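Local coordinates for lipoate-protein ligase 1 (Plasmodium falciparum, PDB 5T8U), which belongs to the lipoate-protein ligase family and joins a catalytic domain, which holds lipoic acid in this model, to a C-terminal domain, at residues H23-L26 / S27-N30; E49-N52 / E53-F57. All coordinates share one frame; numbering follows the deposited sequence.

Contact 1. Residues H23-L26 / S27-N30; sequences HFNL and SLEN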
loop_
_atom_site.group_PDB
_atom_site.type_symbol
_atom_site.label_atom_id
_atom_site.label_comp_id
_atom_site.label_asym_id
_atom_site.label_seq_id
_atom_site.Cartn_x
_atom_site.Cartn_y
_atom_site.Cartn_z
ATOM N N HIS A 23 -2.475 -12.000 5.550
ATOM C CA HIS A 23 -3.710 -11.472 6.120
ATOM C C HIS A 23 -3.491 -10.984 7.545
ATOM O O HIS A 23 -4.027 -9.943 7.943
ATOM C CB HIS A 23 -4.804 -12.538 6.082
ATOM C CG HIS A 23 -5.052 -13.098 4.716
ATOM N ND1 HIS A 23 -5.251 -14.443 4.488
ATOM C CD2 HIS A 23 -5.133 -12.494 3.507
ATOM C CE1 HIS A 23 -5.443 -14.643 3.196
ATOM N NE2 HIS A 23 -5.376 -13.477 2.579
ATOM N N PHE A 24 -2.702 -11.723 8.326
ATOM C CA PHE A 24 -2.436 -11.331 9.704
ATOM C C PHE A 24 -1.698 -9.998 9.757
ATOM O O PHE A 24 -2.107 -9.072 10.469
ATOM C CB PHE A 24 -1.630 -12.426 10.406
ATOM C CG PHE A 24 -1.582 -12.283 11.898
ATOM C CD1 PHE A 24 -2.547 -12.878 12.693
ATOM C CD2 PHE A 24 -0.575 -11.555 12.506
ATOM C CE1 PHE A 24 -2.508 -12.750 14.066
ATOM C CE2 PHE A 24 -0.529 -11.423 13.880
ATOM C CZ PHE A 24 -1.498 -12.021 14.660
ATOM N N ASN A 25 -0.607 -9.882 8.997
ATOM C CA ASN A 25 0.184 -8.655 9.019
ATOM C C ASN A 25 -0.589 -7.484 8.428
ATOM O O ASN A 25 -0.447 -6.347 8.891
ATOM C CB ASN A 25 1.497 -8.858 8.266
ATOM C CG ASN A 25 2.421 -9.835 8.961
ATOM O OD1 ASN A 25 2.404 -9.955 10.186
ATOM N ND2 ASN A 25 3.239 -10.535 8.182
ATOM N N LEU A 26 -1.397 -7.731 7.394
ATOM C CA LEU A 26 -2.251 -6.670 6.872
ATOM C C LEU A 26 -3.269 -6.221 7.913
ATOM O O LEU A 26 -3.598 -5.030 7.987
ATOM C CB LEU A 26 -2.957 -7.137 5.598
ATOM C CG LEU A 26 -2.102 -7.178 4.328
ATOM C CD1 LEU A 26 -2.835 -7.912 3.216
ATOM C CD2 LEU A 26 -1.726 -5.775 3.872
ATOM N N SER A 27 -3.769 -7.151 8.730
ATOM C CA SER A 27 -4.672 -6.773 9.811
ATOM C C SER A 27 -3.947 -5.935 10.858
ATOM O O SER A 27 -4.506 -4.961 11.377
ATOM C CB SER A 27 -5.281 -8.022 10.447
ATOM O OG SER A 27 -5.935 -8.815 9.472
ATOM N N LEU A 28 -2.704 -6.299 11.185
ATOM C CA LEU A 28 -1.897 -5.466 12.072
ATOM C C LEU A 28 -1.744 -4.061 11.504
ATOM O O LEU A 28 -1.984 -3.066 12.197
ATOM C CB LEU A 28 -0.525 -6.105 12.290
ATOM C CG LEU A 28 -0.461 -7.346 13.180
ATOM C CD1 LEU A 28 0.909 -7.998 13.073
ATOM C CD2 LEU A 28 -0.770 -6.996 14.630
ATOM N N GLU A 29 -1.335 -3.966 10.238
ATOM C CA GLU A 29 -1.154 -2.670 9.590
ATOM C C GLU A 29 -2.425 -1.833 9.670
ATOM O O GLU A 29 -2.391 -0.660 10.063
ATOM C CB GLU A 29 -0.742 -2.891 8.135
ATOM C CG GLU A 29 -0.413 -1.631 7.368
ATOM C CD GLU A 29 -0.121 -1.912 5.909
ATOM O OE1 GLU A 29 -0.869 -2.703 5.295
ATOM O OE2 GLU A 29 0.863 -1.355 5.380
ATOM N N ASN A 30 -3.563 -2.424 9.295
ATOM C CA ASN A 30 -4.821 -1.687 9.333
ATOM C C ASN A 30 -5.184 -1.276 10.752
ATOM O O ASN A 30 -5.777 -0.212 10.957
ATOM C CB ASN A 30 -5.940 -2.528 8.722
ATOM C CG ASN A 30 -7.175 -1.708 8.404
ATOM O OD1 ASN A 30 -7.086 -0.506 8.152
ATOM N ND2 ASN A 30 -8.335 -2.353 8.418
#
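His23 to Leu26 and Ser27 to Asn30 meet within one alpha-helix, 22-34, where side chains and backbone groups of successive turns touch three or four residues apart. The helix lies buried in the catalytic domain, between helix 256-266 and the main mixed sheet, in which strands 55-59 and 162-170 touch it. Backbone i to i+4 hydrogen bonds run throughout, from Leu28 N to Phe24 O, Glu29 N to Asn25 O and Asn30 N to Leu26 O.

Three side-chain pairs follow the spiral. Leu28 sends CD1 obliquely across to the Phe24 ring, 3.8 Å from CE2, and the same methyl lies 3.8 Å from Asn25 OD1. Bonds beyond these two turns hold that amide, OD1 with Ser17 OG and ND2 with Asn19 O and Asn61 OD1. Leu26 and Glu29 run side by side, with Leu26 CD2 3.5 Å from Glu29 OE1; the other carboxylate oxygen is hydrogen-bonded to Thr109.

The polar contact joins a side chain to the backbone. Ser27 OG sits beside its own backbone N (chi1 -56°), which turns it back onto the preceding turn. There His23 O accepts twice, from Ser27 N at 2.9 Å and from Ser27 OG at 2.7 Å, the two donors coming in from opposite faces of the His23 carbonyl plane.

Contact 2. Residues E49-N52 / E53-F57; sequences EKFN and EPILF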
loop_
_atom_site.group_PDB
_atom_site.type_symbol
_atom_site.label_atom_id
_atom_site.label_comp_id
_atom_site.label_asym_id
_atom_site.label_seq_id
_atom_site.Cartn_x
_atom_site.Cartn_y
_atom_site.Cartn_z
ATOM N N GLU A 49 -1.372 9.583 27.477
ATOM C CA GLU A 49 -0.859 10.332 26.337
ATOM C C GLU A 49 -1.255 9.670 25.024
ATOM O O GLU A 49 -1.219 8.445 24.889
ATOM C CB GLU A 49 0.664 10.453 26.420
ATOM C CG GLU A 49 1.157 11.490 27.417
ATOM C CD GLU A 49 2.641 11.779 27.274
ATOM O OE1 GLU A 49 3.259 11.266 26.317
ATOM O OE2 GLU A 49 3.189 12.521 28.117
ATOM N N LYS A 50 -1.640 10.499 24.059
ATOM C CA LYS A 50 -2.055 10.046 22.743
ATOM C C LYS A 50 -0.960 10.351 21.728
ATOM O O LYS A 50 -0.213 11.324 21.867
ATOM C CB LYS A 50 -3.373 10.706 22.335
ATOM C CG LYS A 50 -4.529 10.322 23.254
ATOM C CD LYS A 50 -5.637 11.366 23.276
ATOM C CE LYS A 50 -6.224 11.528 24.675
ATOM N NZ LYS A 50 -7.069 10.375 25.094
ATOM N N PHE A 51 -0.880 9.511 20.702
ATOM C CA PHE A 51 0.304 9.439 19.862
ATOM C C PHE A 51 0.174 10.322 18.628
ATOM O O PHE A 51 -0.907 10.450 18.046
ATOM C CB PHE A 51 0.554 7.989 19.447
ATOM C CG PHE A 51 1.928 7.740 18.906
ATOM C CD1 PHE A 51 3.046 7.915 19.704
ATOM C CD2 PHE A 51 2.102 7.314 17.602
ATOM C CE1 PHE A 51 4.311 7.679 19.205
ATOM C CE2 PHE A 51 3.363 7.078 17.102
ATOM C CZ PHE A 51 4.468 7.257 17.902
ATOM N N ASN A 52 1.296 10.931 18.236
ATOM C CA ASN A 52 1.321 11.794 17.060
ATOM C C ASN A 52 2.664 11.747 16.338
ATOM O O ASN A 52 2.909 12.603 15.478
ATOM C CB ASN A 52 0.998 13.241 17.471
ATOM C CG ASN A 52 0.695 14.136 16.286
ATOM O OD1 ASN A 52 0.399 13.657 15.191
ATOM N ND2 ASN A 52 0.765 15.445 16.501
ATOM N N GLU A 53 3.529 10.790 16.639
ATOM C CA GLU A 53 4.899 10.755 16.153
ATOM C C GLU A 53 5.056 9.717 15.052
ATOM O O GLU A 53 4.154 8.913 14.799
ATOM C CB GLU A 53 5.848 10.450 17.315
ATOM C CG GLU A 53 5.892 11.519 18.388
ATOM C CD GLU A 53 6.594 12.781 17.929
ATOM O OE1 GLU A 53 5.897 13.752 17.567
ATOM O OE2 GLU A 53 7.843 12.799 17.924
ATOM N N PRO A 54 6.201 9.703 14.367
ATOM C CA PRO A 54 6.392 8.740 13.276
ATOM C C PRO A 54 6.421 7.300 13.766
ATOM O O PRO A 54 6.782 7.011 14.909
ATOM C CB PRO A 54 7.747 9.143 12.678
ATOM C CG PRO A 54 7.976 10.545 13.130
ATOM C CD PRO A 54 7.331 10.642 14.471
ATOM N N ILE A 55 6.039 6.390 12.868
ATOM C CA ILE A 55 6.073 4.955 13.124
ATOM C C ILE A 55 6.723 4.259 11.939
ATOM O O ILE A 55 6.423 4.572 10.780
ATOM C CB ILE A 55 4.663 4.375 13.362
ATOM C CG1 ILE A 55 4.069 4.955 14.643
ATOM C CG2 ILE A 55 4.705 2.842 13.413
ATOM C CD1 ILE A 55 2.671 4.473 14.965
ATOM N N LEU A 56 7.605 3.307 12.235
ATOM C CA LEU A 56 8.127 2.372 11.248
ATOM C C LEU A 56 7.754 0.964 11.684
ATOM O O LEU A 56 8.068 0.562 12.806
ATOM C CB LEU A 56 9.646 2.495 11.102
ATOM C CG LEU A 56 10.331 1.364 10.326
ATOM C CD1 LEU A 56 9.748 1.224 8.927
ATOM C CD2 LEU A 56 11.830 1.596 10.257
ATOM N N PHE A 57 7.092 0.219 10.802
ATOM C CA PHE A 57 6.635 -1.133 11.102
ATOM C C PHE A 57 7.190 -2.087 10.055
ATOM O O PHE A 57 6.945 -1.909 8.857
ATOM C CB PHE A 57 5.107 -1.193 11.140
ATOM C CG PHE A 57 4.553 -2.590 11.167
ATOM C CD1 PHE A 57 5.035 -3.522 12.069
ATOM C CD2 PHE A 57 3.537 -2.967 10.299
ATOM C CE1 PHE A 57 4.527 -4.805 12.100
ATOM C CE2 PHE A 57 3.023 -4.251 10.328
ATOM C CZ PHE A 57 3.520 -5.171 11.232
#
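Glu53 O takes a hydrogen bond from Tyr36 OH, and Phe51 CE2 also lies close to it, at 3.0 Å, a short approach between an aromatic carbon and a carbonyl oxygen. The bond to Tyr36 meets the polar need of this oxygen, although it lies against a hydrophobic ring.

Phe51 carries most of the contact. Its CG stands anti to the backbone N (chi1 -164°), beside the carbonyl carbon, which lays the ring along the onward course of the chain instead of back toward Lys50. The chain then bends round the ring. Glu53 N passes over one face, 3.7 Å above the ring plane and over its centre, and Glu53 CB rests 3.5 Å from Phe51 CZ. Beyond CB the glutamate bends at chi2 and crosses the phenylalanine at about a right angle; the carboxylate and ring planes stand 87° apart.

Ile55 and Pro54 O meet the ring at its edge, near its plane. Ile55 CG1 is 3.3 Å from Phe51 CE2, tight for two apolar carbons, and CD1, at the end of an extended branch, lies 3.4 Å from the same CE2. Pro54 O is 3.8 Å from Phe51 CZ. Elsewhere the Phe51 side chain touches Leu13 and Leu40, while the backbone carbonyl of Phe51 takes a hydrogen bond from Asn37 ND2.

The contact packs one aromatic ring where the loop after helix 39-42 enters strand 55-59. That strand runs parallel to 13-17 and antiparallel to 105-112, inside the mixed sheet of the lipoyl protein ligase catalytic domain, whose family belongs to the same clan as class II aminoacyl-tRNA synthetases.

Contact 1 comes first along the chain and contact 2 follows, with their centres about 17 Å apart. They meet through packing at one point, where Leu28 CD1 of the helix is 4.3 Å from Phe57 CZ of strand 55-59; both residues also touch Ile246. The same strand carries the connection on to the ligand: Phe57 stacks with Trp59, a residue of the lipoic acid pocket, and Asn25, Leu26 and Glu29 touch that tryptophan from the helix. The helix is itself close to the pocket, the Leu26 side chain lying about 5 Å from the bound lipoic acid, whereas contact 2 lies at the start of the strand that leads to Trp59.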